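Local atomic coordinates of cephalosporin hydroxylase CMCI (Streptomyces clavuligerus, PDB entry 2BR4), a protein that probably acts in cephamycin biosynthesis as a magnesium-dependent methyltransferase that uses S-adenosylmethionine to help install the methoxy group on the cephalosporin nucleus. Residues L61-D66 and L96-D101; I85-V90 and I158-A163; I184-I189 and S222-G227. The protein carries 1 engineered substitution. One frame throughout, in Å; residues are numbered along the deposited sequence.

Interaction 1: residues L61-D66 and L96-D101; sequences LRMLKD and LAWFRD. With SAM (S-adenosylmethionine), chain V.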
loop_
_atom_site.group_PDB
_atom_site.type_symbol
_atom_site.label_atom_id
_atom_site.label_comp_id
_atom_site.label_asym_id
_atom_site.label_seq_id
_atom_site.Cartn_x
_atom_site.Cartn_y
_atom_site.Cartn_z
ATOM N N LEU E 61 -17.447 30.379 -0.562
ATOM C CA LEU E 61 -18.371 29.479 -1.255
ATOM C C LEU E 61 -17.765 28.073 -1.322
ATOM O O LEU E 61 -16.579 27.923 -1.604
ATOM C CB LEU E 61 -18.655 29.978 -2.678
ATOM C CG LEU E 61 -19.183 31.410 -2.851
ATOM C CD1 LEU E 61 -18.918 31.909 -4.260
ATOM C CD2 LEU E 61 -20.658 31.503 -2.543
ATOM N N ARG E 62 -18.573 27.052 -1.062
ATOM C CA ARG E 62 -18.129 25.668 -1.214
ATOM C C ARG E 62 -17.682 25.401 -2.654
ATOM O O ARG E 62 -18.308 25.871 -3.608
ATOM C CB ARG E 62 -19.250 24.690 -0.857
ATOM C CG ARG E 62 -19.695 24.731 0.597
ATOM C CD ARG E 62 -20.572 23.553 0.996
ATOM N NE ARG E 62 -19.914 22.291 0.672
ATOM C CZ ARG E 62 -20.527 21.154 0.382
ATOM N NH1 ARG E 62 -21.851 21.062 0.386
ATOM N NH2 ARG E 62 -19.798 20.088 0.087
ATOM N N MET E 63 -16.607 24.630 -2.786
ATOM C CA MET E 63 -16.032 24.265 -4.075
ATOM C C MET E 63 -15.908 22.752 -4.132
ATOM O O MET E 63 -15.158 22.172 -3.352
ATOM C CB MET E 63 -14.635 24.889 -4.216
ATOM C CG MET E 63 -14.597 26.194 -5.004
ATOM S SD MET E 63 -14.116 25.948 -6.734
ATOM C CE MET E 63 -12.364 26.020 -6.607
ATOM N N LEU E 64 -16.634 22.112 -5.048
ATOM C CA LEU E 64 -16.599 20.651 -5.162
ATOM C C LEU E 64 -15.438 20.173 -6.032
ATOM O O LEU E 64 -15.260 18.970 -6.220
ATOM C CB LEU E 64 -17.920 20.109 -5.707
ATOM C CG LEU E 64 -19.177 20.443 -4.900
ATOM C CD1 LEU E 64 -20.395 20.503 -5.809
ATOM C CD2 LEU E 64 -19.401 19.425 -3.800
ATOM N N LYS E 65 -14.660 21.104 -6.566
ATOM C CA LYS E 65 -13.445 20.766 -7.281
ATOM C C LYS E 65 -12.272 20.820 -6.315
ATOM O O LYS E 65 -11.948 21.884 -5.774
ATOM C CB LYS E 65 -13.231 21.741 -8.435
ATOM C CG LYS E 65 -14.328 21.640 -9.479
ATOM C CD LYS E 65 -14.001 22.394 -10.740
ATOM C CE LYS E 65 -15.246 22.664 -11.543
ATOM N NZ LYS E 65 -16.194 21.516 -11.542
ATOM N N ASP E 66 -11.630 19.678 -6.095
ATOM C CA ASP E 66 -10.562 19.614 -5.099
ATOM C C ASP E 66 -9.238 20.149 -5.685
ATOM O O ASP E 66 -9.177 20.423 -6.878
ATOM C CB ASP E 66 -10.472 18.207 -4.473
ATOM C CG ASP E 66 -10.162 17.142 -5.465
ATOM O OD1 ASP E 66 -9.216 17.344 -6.258
ATOM O OD2 ASP E 66 -10.805 16.061 -5.506
ATOM N N LEU E 96 -18.359 28.378 -10.482
ATOM C CA LEU E 96 -18.662 29.476 -11.402
ATOM C C LEU E 96 -17.865 30.717 -10.991
ATOM O O LEU E 96 -17.170 31.307 -11.806
ATOM C CB LEU E 96 -20.159 29.792 -11.411
ATOM C CG LEU E 96 -21.152 29.117 -12.388
ATOM C CD1 LEU E 96 -20.643 27.844 -13.053
ATOM C CD2 LEU E 96 -22.481 28.847 -11.663
ATOM N N ALA E 97 -17.941 31.084 -9.716
ATOM C CA ALA E 97 -17.231 32.248 -9.193
ATOM C C ALA E 97 -15.713 32.127 -9.355
ATOM O O ALA E 97 -15.028 33.110 -9.583
ATOM C CB ALA E 97 -17.582 32.452 -7.735
ATOM N N TRP E 98 -15.214 30.906 -9.249
ATOM C CA TRP E 98 -13.796 30.608 -9.345
ATOM C C TRP E 98 -13.291 30.707 -10.795
ATOM O O TRP E 98 -12.256 31.309 -11.049
ATOM C CB TRP E 98 -13.572 29.201 -8.784
ATOM C CG TRP E 98 -12.190 28.700 -8.851
ATOM C CD1 TRP E 98 -11.147 29.077 -8.069
ATOM C CD2 TRP E 98 -11.688 27.692 -9.730
ATOM N NE1 TRP E 98 -10.016 28.373 -8.410
ATOM C CE2 TRP E 98 -10.322 27.512 -9.429
ATOM C CE3 TRP E 98 -12.255 26.918 -10.752
ATOM C CZ2 TRP E 98 -9.519 26.612 -10.109
ATOM C CZ3 TRP E 98 -11.453 26.009 -11.421
ATOM C CH2 TRP E 98 -10.098 25.867 -11.098
ATOM N N PHE E 99 -14.023 30.109 -11.734
ATOM C CA PHE E 99 -13.663 30.155 -13.152
ATOM C C PHE E 99 -13.642 31.595 -13.646
ATOM O O PHE E 99 -12.758 31.984 -14.398
ATOM C CB PHE E 99 -14.649 29.348 -14.011
ATOM C CG PHE E 99 -14.328 27.873 -14.102
ATOM C CD1 PHE E 99 -15.275 26.922 -13.753
ATOM C CD2 PHE E 99 -13.097 27.442 -14.568
ATOM C CE1 PHE E 99 -14.994 25.561 -13.839
ATOM C CE2 PHE E 99 -12.808 26.084 -14.663
ATOM C CZ PHE E 99 -13.762 25.141 -14.293
ATOM N N ARG E 100 -14.622 32.380 -13.223
ATOM C CA ARG E 100 -14.697 33.778 -13.614
ATOM C C ARG E 100 -13.546 34.577 -12.989
ATOM O O ARG E 100 -12.978 35.454 -13.629
ATOM C CB ARG E 100 -16.054 34.373 -13.215
ATOM C CG ARG E 100 -16.291 35.805 -13.705
ATOM C CD ARG E 100 -15.757 36.926 -12.802
ATOM N NE ARG E 100 -15.814 36.592 -11.380
ATOM C CZ ARG E 100 -16.858 36.797 -10.577
ATOM N NH1 ARG E 100 -17.980 37.349 -11.020
ATOM N NH2 ARG E 100 -16.779 36.437 -9.306
ATOM N N ASP E 101 -13.205 34.262 -11.743
ATOM C CA ASP E 101 -12.155 34.985 -11.026
ATOM C C ASP E 101 -10.777 34.674 -11.594
ATOM O O ASP E 101 -9.918 35.546 -11.646
ATOM C CB ASP E 101 -12.174 34.645 -9.528
ATOM C CG ASP E 101 -13.252 35.379 -8.777
ATOM O OD1 ASP E 101 -13.763 36.391 -9.289
ATOM O OD2 ASP E 101 -13.661 35.019 -7.656
HETATM N N SAM V . -20.434 23.171 -10.541
HETATM C CA SAM V . -20.344 22.488 -9.256
HETATM C C SAM V . -18.953 22.665 -8.645
HETATM O O SAM V . -17.974 22.074 -9.099
HETATM O OXT SAM V . -18.760 23.409 -7.679
HETATM C CB SAM V . -20.670 21.004 -9.435
HETATM C CG SAM V . -22.162 20.673 -9.579
HETATM S SD SAM V . -22.775 19.433 -8.397
HETATM C CE SAM V . -21.601 18.087 -8.695
HETATM C "C5'" SAM V . -24.214 18.683 -9.207
HETATM C "C4'" SAM V . -25.328 19.640 -9.602
HETATM O "O4'" SAM V . -25.970 19.109 -10.746
HETATM C "C3'" SAM V . -26.397 19.807 -8.525
HETATM O "O3'" SAM V . -26.596 21.171 -8.247
HETATM C "C2'" SAM V . -27.653 19.180 -9.103
HETATM O "O2'" SAM V . -28.834 19.894 -8.810
HETATM C "C1'" SAM V . -27.374 19.198 -10.595
HETATM N N9 SAM V . -28.121 18.144 -11.320
HETATM C C8 SAM V . -28.262 16.816 -10.995
HETATM N N7 SAM V . -29.038 16.229 -11.937
HETATM C C5 SAM V . -29.395 17.159 -12.857
HETATM C C6 SAM V . -30.169 17.110 -14.020
HETATM N N6 SAM V . -30.734 15.977 -14.427
HETATM N N1 SAM V . -30.348 18.259 -14.764
HETATM C C2 SAM V . -29.777 19.451 -14.369
HETATM N N3 SAM V . -29.010 19.494 -13.225
HETATM C C4 SAM V . -28.824 18.370 -12.479
#
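Met63 and Lys65 pack against Trp98 and Phe99 on helix 94-105, the helix that follows strand 84-88 in this Rossmann-like methyltransferase fold. Met63 makes a Met-aromatic contact in which its methyl does the touching: CE stands 3.5 Å from the centroid of the five-membered ring of Trp98, only 8° off the ring normal, a CH-pi approach over the face. SD lies obliquely, farther from that ring. With CG anti to the backbone N (chi1 178°), the indole of Trp98 is set where its five-membered ring faces Met63 CE, and the two side chains cross at about a right angle.

The chain of Lys65 leads from this packing to the cofactor. Beyond CB, CG passes 3.7 Å from the carboxylate oxygen O of SAM. CD comes only as near as 4.5 Å to Trp98 CZ3, obliquely. CE lies 3.7 Å from Phe99 CE1, again obliquely, and equally close to SAM O; Lys65 and Phe99 cross at about a right angle. A bend at chi4 (-40°) then turns the ammonium group to the acids: NZ forms salt bridges with Glu186, Asp160 and Glu87 and also gives a hydrogen bond of 3.1 Å to SAM O. Three carboxylates and the cofactor thus share one buried cation.

Toward the start of the segment, Leu61 CD1 meets Ala97 CB at 3.8 Å.

Interaction 2: residues I85-V90 and I158-A163; sequences IVELGV and IDDAHA. With SAM (S-adenosylmethionine), chain V.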
loop_
_atom_site.group_PDB
_atom_site.type_symbol
_atom_site.label_atom_id
_atom_site.label_comp_id
_atom_site.label_asym_id
_atom_site.label_seq_id
_atom_site.Cartn_x
_atom_site.Cartn_y
_atom_site.Cartn_z
ATOM N N ILE E 85 -16.791 29.462 -20.816
ATOM C CA ILE E 85 -16.757 28.248 -20.008
ATOM C C ILE E 85 -18.185 27.932 -19.590
ATOM O O ILE E 85 -18.782 28.690 -18.835
ATOM C CB ILE E 85 -15.880 28.440 -18.752
ATOM C CG1 ILE E 85 -14.418 28.641 -19.142
ATOM C CG2 ILE E 85 -16.001 27.232 -17.811
ATOM C CD1 ILE E 85 -13.578 29.271 -18.048
ATOM N N VAL E 86 -18.733 26.833 -20.102
ATOM C CA VAL E 86 -20.046 26.346 -19.694
ATOM C C VAL E 86 -19.869 25.333 -18.565
ATOM O O VAL E 86 -18.897 24.575 -18.541
ATOM C CB VAL E 86 -20.812 25.673 -20.866
ATOM C CG1 VAL E 86 -22.262 25.415 -20.484
ATOM C CG2 VAL E 86 -20.758 26.524 -22.125
ATOM N N GLU E 87 -20.812 25.324 -17.629
ATOM C CA GLU E 87 -20.780 24.406 -16.503
ATOM C C GLU E 87 -22.165 23.823 -16.312
ATOM O O GLU E 87 -23.013 24.448 -15.701
ATOM C CB GLU E 87 -20.327 25.118 -15.219
ATOM C CG GLU E 87 -18.898 24.810 -14.790
ATOM C CD GLU E 87 -18.777 23.512 -14.020
ATOM O OE1 GLU E 87 -19.324 22.487 -14.478
ATOM O OE2 GLU E 87 -18.127 23.507 -12.957
ATOM N N LEU E 88 -22.392 22.639 -16.877
ATOM C CA LEU E 88 -23.585 21.844 -16.573
ATOM C C LEU E 88 -23.563 21.487 -15.098
ATOM O O LEU E 88 -22.534 21.078 -14.592
ATOM C CB LEU E 88 -23.602 20.559 -17.402
ATOM C CG LEU E 88 -24.424 20.570 -18.686
ATOM C CD1 LEU E 88 -24.374 19.201 -19.356
ATOM C CD2 LEU E 88 -25.850 20.950 -18.368
ATOM N N GLY E 89 -24.689 21.638 -14.409
ATOM C CA GLY E 89 -24.731 21.465 -12.963
ATOM C C GLY E 89 -23.974 22.550 -12.218
ATOM O O GLY E 89 -22.758 22.678 -12.373
ATOM N N VAL E 90 -24.691 23.315 -11.390
ATOM C CA VAL E 90 -24.146 24.512 -10.727
ATOM C C VAL E 90 -23.952 24.339 -9.205
ATOM O O VAL E 90 -22.922 24.759 -8.649
ATOM C CB VAL E 90 -25.069 25.743 -10.990
ATOM C CG1 VAL E 90 -24.718 26.915 -10.078
ATOM C CG2 VAL E 90 -24.995 26.165 -12.457
ATOM N N ILE E 158 -18.262 21.661 -19.542
ATOM C CA ILE E 158 -18.015 20.759 -18.416
ATOM C C ILE E 158 -19.311 20.095 -17.949
ATOM O O ILE E 158 -20.239 20.768 -17.501
ATOM C CB ILE E 158 -17.389 21.537 -17.233
ATOM C CG1 ILE E 158 -16.127 22.280 -17.673
ATOM C CG2 ILE E 158 -17.047 20.592 -16.095
ATOM C CD1 ILE E 158 -15.647 23.327 -16.678
ATOM N N ASP E 159 -19.368 18.773 -18.053
ATOM C CA ASP E 159 -20.468 18.013 -17.478
ATOM C C ASP E 159 -20.260 17.743 -15.987
ATOM O O ASP E 159 -19.394 16.959 -15.597
ATOM C CB ASP E 159 -20.654 16.686 -18.206
ATOM C CG ASP E 159 -21.909 15.968 -17.762
ATOM O OD1 ASP E 159 -22.012 14.734 -17.955
ATOM O OD2 ASP E 159 -22.852 16.576 -17.206
ATOM N N ASP E 160 -21.071 18.393 -15.162
ATOM C CA ASP E 160 -21.078 18.144 -13.722
ATOM C C ASP E 160 -22.460 17.753 -13.211
ATOM O O ASP E 160 -22.716 17.838 -12.021
ATOM C CB ASP E 160 -20.573 19.372 -12.975
ATOM C CG ASP E 160 -19.116 19.276 -12.637
ATOM O OD1 ASP E 160 -18.732 18.327 -11.909
ATOM O OD2 ASP E 160 -18.289 20.115 -13.061
ATOM N N ALA E 161 -23.331 17.316 -14.118
ATOM C CA ALA E 161 -24.679 16.850 -13.790
ATOM C C ALA E 161 -24.867 15.354 -14.098
ATOM O O ALA E 161 -25.685 14.677 -13.465
ATOM C CB ALA E 161 -25.710 17.676 -14.558
ATOM N N HIS E 162 -24.140 14.853 -15.095
ATOM C CA HIS E 162 -24.013 13.415 -15.341
ATOM C C HIS E 162 -25.313 12.721 -15.737
ATOM O O HIS E 162 -25.475 11.525 -15.491
ATOM C CB HIS E 162 -23.418 12.726 -14.104
ATOM C CG HIS E 162 -22.311 13.501 -13.463
ATOM N ND1 HIS E 162 -21.203 13.931 -14.161
ATOM C CD2 HIS E 162 -22.155 13.945 -12.193
ATOM C CE1 HIS E 162 -20.406 14.598 -13.343
ATOM N NE2 HIS E 162 -20.959 14.618 -12.142
ATOM N N ALA E 163 -26.229 13.472 -16.343
ATOM C CA ALA E 163 -27.472 12.915 -16.858
ATOM C C ALA E 163 -27.473 13.039 -18.371
ATOM O O ALA E 163 -27.059 14.070 -18.915
ATOM C CB ALA E 163 -28.657 13.642 -16.278
HETATM N N SAM V . -20.434 23.171 -10.541
HETATM C CA SAM V . -20.344 22.488 -9.256
HETATM C C SAM V . -18.953 22.665 -8.645
HETATM O O SAM V . -17.974 22.074 -9.099
HETATM O OXT SAM V . -18.760 23.409 -7.679
HETATM C CB SAM V . -20.670 21.004 -9.435
HETATM C CG SAM V . -22.162 20.673 -9.579
HETATM S SD SAM V . -22.775 19.433 -8.397
HETATM C CE SAM V . -21.601 18.087 -8.695
HETATM C "C5'" SAM V . -24.214 18.683 -9.207
HETATM C "C4'" SAM V . -25.328 19.640 -9.602
HETATM O "O4'" SAM V . -25.970 19.109 -10.746
HETATM C "C3'" SAM V . -26.397 19.807 -8.525
HETATM O "O3'" SAM V . -26.596 21.171 -8.247
HETATM C "C2'" SAM V . -27.653 19.180 -9.103
HETATM O "O2'" SAM V . -28.834 19.894 -8.810
HETATM C "C1'" SAM V . -27.374 19.198 -10.595
HETATM N N9 SAM V . -28.121 18.144 -11.320
HETATM C C8 SAM V . -28.262 16.816 -10.995
HETATM N N7 SAM V . -29.038 16.229 -11.937
HETATM C C5 SAM V . -29.395 17.159 -12.857
HETATM C C6 SAM V . -30.169 17.110 -14.020
HETATM N N6 SAM V . -30.734 15.977 -14.427
HETATM N N1 SAM V . -30.348 18.259 -14.764
HETATM C C2 SAM V . -29.777 19.451 -14.369
HETATM N N3 SAM V . -29.010 19.494 -13.225
HETATM C C4 SAM V . -28.824 18.370 -12.479
#
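Residues 85-90 and 158-163 pair as neighbouring parallel strands, Glu87 beside Ile158, in the middle of the Rossmann-like sheet, where both segments leave their strands to form the S-adenosylmethionine site. Two backbone bonds hold the pair: Ile158 N to Val86 O at 3.1 Å, and Leu88 N to Ile158 O at 2.9 Å. A weaker bond from Asp160 N to Leu88 O continues it as the second strand gives way to loop.

On the face carrying Glu87 and Ile158, the isoleucine touches both an aliphatic and an acidic neighbour. Its CD1 touches Ile85 CG2, the two side chains lying side by side and pointing the same way, and its CG2 meets Glu87 OE1. A bend at chi2 (-82°) brings the Glu87 carboxylate across to that of Asp160, with OE1 3.0 Å from Asp160 OD2 and the two planes 48° apart. These are two acceptors, and no hydrogen bond joins them. Asp160 is one of the two protein residues of the magnesium site; Lys65, which forms salt bridges with both acids, and the metal together probably offset their like charge.

The cofactor amine finds its acceptors on the first segment: SAM N donates to Gly89 O at 3.0 Å and, weakly, to Glu87 OE2. Gly89, with a positive phi of 68°, belongs to the turn after the first strand, which in Rossmann-like methyltransferases commonly borders the cofactor.

Asp159 shapes the loop after strand 155-159 through an Asx turn. Its OD2 accepts from Ala161 N and from His162 N, both reaching it from one face of the carboxylate, while OD1 is hydrogen-bonded to Thr165 OG1. The turn leaves Ala161 beside the adenine, with CB 3.8 Å from SAM C4.

Interaction 3: residues I184-I189 and S222-G227; sequences IIEDMI and SQLDRG. With MG (magnesium ion), chain U; P4C (O-acetaldehydyl-hexaethylene glycol), chain J.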
loop_
_atom_site.group_PDB
_atom_site.type_symbol
_atom_site.label_atom_id
_atom_site.label_comp_id
_atom_site.label_asym_id
_atom_site.label_seq_id
_atom_site.Cartn_x
_atom_site.Cartn_y
_atom_site.Cartn_z
ATOM N N ILE E 184 -15.413 18.113 -21.090
ATOM C CA ILE E 184 -14.905 17.440 -19.908
ATOM C C ILE E 184 -16.034 16.781 -19.124
ATOM O O ILE E 184 -16.985 17.437 -18.717
ATOM C CB ILE E 184 -14.128 18.448 -19.046
ATOM C CG1 ILE E 184 -12.903 18.937 -19.827
ATOM C CG2 ILE E 184 -13.691 17.817 -17.730
ATOM C CD1 ILE E 184 -12.256 20.172 -19.268
ATOM N N ILE E 185 -15.916 15.467 -18.940
ATOM C CA ILE E 185 -16.833 14.696 -18.107
ATOM C C ILE E 185 -16.185 14.427 -16.750
ATOM O O ILE E 185 -15.301 13.578 -16.633
ATOM C CB ILE E 185 -17.192 13.368 -18.800
ATOM C CG1 ILE E 185 -17.887 13.631 -20.143
ATOM C CG2 ILE E 185 -18.088 12.514 -17.888
ATOM C CD1 ILE E 185 -17.891 12.422 -21.096
ATOM N N GLU E 186 -16.625 15.151 -15.729
ATOM C CA GLU E 186 -16.084 14.983 -14.387
ATOM C C GLU E 186 -16.695 13.756 -13.711
ATOM O O GLU E 186 -17.848 13.417 -13.952
ATOM C CB GLU E 186 -16.299 16.250 -13.542
ATOM C CG GLU E 186 -15.638 17.501 -14.134
ATOM C CD GLU E 186 -15.573 18.700 -13.180
ATOM O OE1 GLU E 186 -16.064 18.626 -12.036
ATOM O OE2 GLU E 186 -15.016 19.743 -13.579
ATOM N N ASP E 187 -15.860 13.062 -12.936
ATOM C CA ASP E 187 -16.247 12.017 -11.977
ATOM C C ASP E 187 -16.698 10.662 -12.525
ATOM O O ASP E 187 -16.314 9.630 -11.978
ATOM C CB ASP E 187 -17.311 12.544 -11.016
ATOM C CG ASP E 187 -16.850 13.761 -10.275
ATOM O OD1 ASP E 187 -15.850 13.639 -9.530
ATOM O OD2 ASP E 187 -17.410 14.878 -10.397
ATOM N N MET E 188 -17.494 10.667 -13.588
ATOM C CA MET E 188 -18.299 9.507 -13.964
ATOM C C MET E 188 -17.585 8.440 -14.786
ATOM O O MET E 188 -17.958 7.272 -14.713
ATOM C CB MET E 188 -19.526 9.963 -14.750
ATOM C CG MET E 188 -20.433 10.881 -13.991
ATOM S SD MET E 188 -21.338 10.067 -12.648
ATOM C CE MET E 188 -20.317 10.470 -11.312
ATOM N N ILE E 189 -16.593 8.823 -15.582
ATOM C CA ILE E 189 -16.029 7.884 -16.559
ATOM C C ILE E 189 -15.523 6.579 -15.934
ATOM O O ILE E 189 -15.869 5.517 -16.424
ATOM C CB ILE E 189 -14.948 8.563 -17.462
ATOM C CG1 ILE E 189 -15.525 8.847 -18.856
ATOM C CG2 ILE E 189 -13.717 7.682 -17.628
ATOM C CD1 ILE E 189 -15.763 10.282 -19.134
ATOM N N SER E 222 -7.872 12.978 -10.026
ATOM C CA SER E 222 -8.799 11.839 -9.918
ATOM C C SER E 222 -10.265 12.165 -10.260
ATOM O O SER E 222 -11.033 11.259 -10.568
ATOM C CB SER E 222 -8.706 11.161 -8.550
ATOM O OG SER E 222 -9.127 12.006 -7.514
ATOM N N GLN E 223 -10.658 13.437 -10.224
ATOM C CA GLN E 223 -12.015 13.815 -10.631
ATOM C C GLN E 223 -12.118 13.880 -12.153
ATOM O O GLN E 223 -13.166 13.588 -12.718
ATOM C CB GLN E 223 -12.425 15.166 -10.041
ATOM C CG GLN E 223 -12.722 15.166 -8.538
ATOM C CD GLN E 223 -12.903 16.575 -7.992
ATOM O OE1 GLN E 223 -12.045 17.447 -8.188
ATOM N NE2 GLN E 223 -14.028 16.814 -7.341
ATOM N N LEU E 224 -11.034 14.274 -12.816
ATOM C CA LEU E 224 -11.032 14.412 -14.270
ATOM C C LEU E 224 -10.566 13.130 -14.950
ATOM O O LEU E 224 -10.538 13.053 -16.168
ATOM C CB LEU E 224 -10.139 15.579 -14.683
ATOM C CG LEU E 224 -10.427 16.925 -14.002
ATOM C CD1 LEU E 224 -9.339 17.916 -14.346
ATOM C CD2 LEU E 224 -11.794 17.469 -14.402
ATOM N N ASP E 225 -10.226 12.127 -14.144
ATOM C CA ASP E 225 -9.672 10.856 -14.602
ATOM C C ASP E 225 -10.262 10.342 -15.924
ATOM O O ASP E 225 -11.440 10.003 -16.004
ATOM C CB ASP E 225 -9.863 9.800 -13.500
ATOM C CG ASP E 225 -8.969 8.597 -13.675
ATOM O OD1 ASP E 225 -8.109 8.631 -14.570
ATOM O OD2 ASP E 225 -9.047 7.577 -12.959
ATOM N N ARG E 226 -9.414 10.284 -16.946
ATOM C CA ARG E 226 -9.772 9.809 -18.288
ATOM C C ARG E 226 -11.080 10.410 -18.823
ATOM O O ARG E 226 -11.906 9.709 -19.397
ATOM C CB ARG E 226 -9.834 8.274 -18.317
ATOM C CG ARG E 226 -8.530 7.569 -17.938
ATOM C CD ARG E 226 -8.723 6.107 -17.557
ATOM N NE ARG E 226 -9.291 5.957 -16.213
ATOM C CZ ARG E 226 -9.838 4.836 -15.729
ATOM N NH1 ARG E 226 -9.911 3.730 -16.468
ATOM N NH2 ARG E 226 -10.311 4.823 -14.485
ATOM N N GLY E 227 -11.245 11.716 -18.643
ATOM C CA GLY E 227 -12.458 12.406 -19.054
ATOM C C GLY E 227 -12.249 13.809 -19.598
ATOM O O GLY E 227 -13.197 14.577 -19.694
HETATM MG MG MG U . -19.303 16.213 -9.871
HETATM O O1 P4C J . -27.555 -2.171 -6.960
HETATM C C2 P4C J . -27.653 -0.821 -6.716
HETATM C C3 P4C J . -26.694 0.085 -6.785
HETATM O O4 P4C J . -27.047 1.423 -6.368
HETATM C C5 P4C J . -26.081 2.456 -6.113
HETATM C C6 P4C J . -24.843 1.981 -5.356
HETATM O O7 P4C J . -23.936 3.069 -5.182
HETATM C C8 P4C J . -22.704 2.669 -4.579
HETATM C C9 P4C J . -21.589 2.612 -5.620
HETATM O O10 P4C J . -21.248 3.920 -6.089
HETATM C C11 P4C J . -20.375 4.664 -5.238
HETATM C C12 P4C J . -19.616 5.696 -6.064
HETATM O O13 P4C J . -20.130 7.022 -5.904
HETATM C C14 P4C J . -19.441 7.945 -6.750
HETATM C C15 P4C J . -20.093 9.320 -6.721
HETATM O O16 P4C J . -20.798 9.593 -7.939
HETATM C C17 P4C J . -21.176 10.965 -8.112
HETATM C C18 P4C J . -22.516 11.046 -8.848
HETATM O O19 P4C J . -23.388 12.074 -8.350
HETATM C C20 P4C J . -22.939 13.317 -8.158
HETATM C C21 P4C J . -22.321 14.319 -7.973
HETATM O O22 P4C J . -21.759 15.249 -7.573
HETATM O O HOH W 1 -14.232 11.231 -15.261
#
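The magnesium-binding loop after strand 182-185 is laid against residues 222-227, the loop that leads into the antiparallel strand 228-230. Two backbone bonds join them: Ile185 N to Gly227 O at 3.0 Å, and the straighter Asp187 N to Gln223 O at 2.8 Å (166° at the hydrogen). A water fills in between, donating to Ile185 O and Asp225 O and weakly accepting from Ile189 N.

Leu224 packs on the end of the strand, its CD2 3.8 Å from Ile184 CG2 and also touching Glu186 CG; Glu186 and Leu224 run side by side, pointing the same way. The Glu186 carboxylate continues past this methyl to Lys65 and Tyr73. Ile189 packs on the Arg226-Gly227 backbone, its CG2 3.2 Å from Arg226 O and its CD1 3.9 Å from Gly227 CA. Trp41 of a neighbouring subunit packs on Ile189 as well, and an alanine here would probably open a gap over that backbone and leave the tryptophan with less to pack on.

Asp187 and Gln223 extend alongside each other, with the methylene CG of Gln223 3.6 Å from Asp187 OD1 and the carboxylate and amide planes 64° apart. Asp187 OD2, the second oxygen of that carboxylate, binds magnesium at 2.4 Å. The Gln223 amide reaches on to Thr69, Asp66 and Leu64. With Asp160 as the second protein residue at the metal, this is a carboxylate site at the C-terminal ends of parallel strands, as in magnesium-dependent catechol-type O-methyltransferases.

In the fold
The three contacts border one cofactor and metal site. Centres of interactions 1 and 2 lie about 13 Å apart, those of 2 and 3 about 12 Å, and those of 1 and 3 about 17 Å. Interactions 1 and 2 interleave along the chain, since strand 84-88 is followed, after a short loop, by helix 94-105; interaction 3 follows both. Strands 155-159 and 182-185 are neighbours in the mixed sheet, putting 2 and 3 side by side. Residues 61-66 touch both other contacts and so tie the set together. Cofactor and magnesium therefore sit where separate parts of the chain converge.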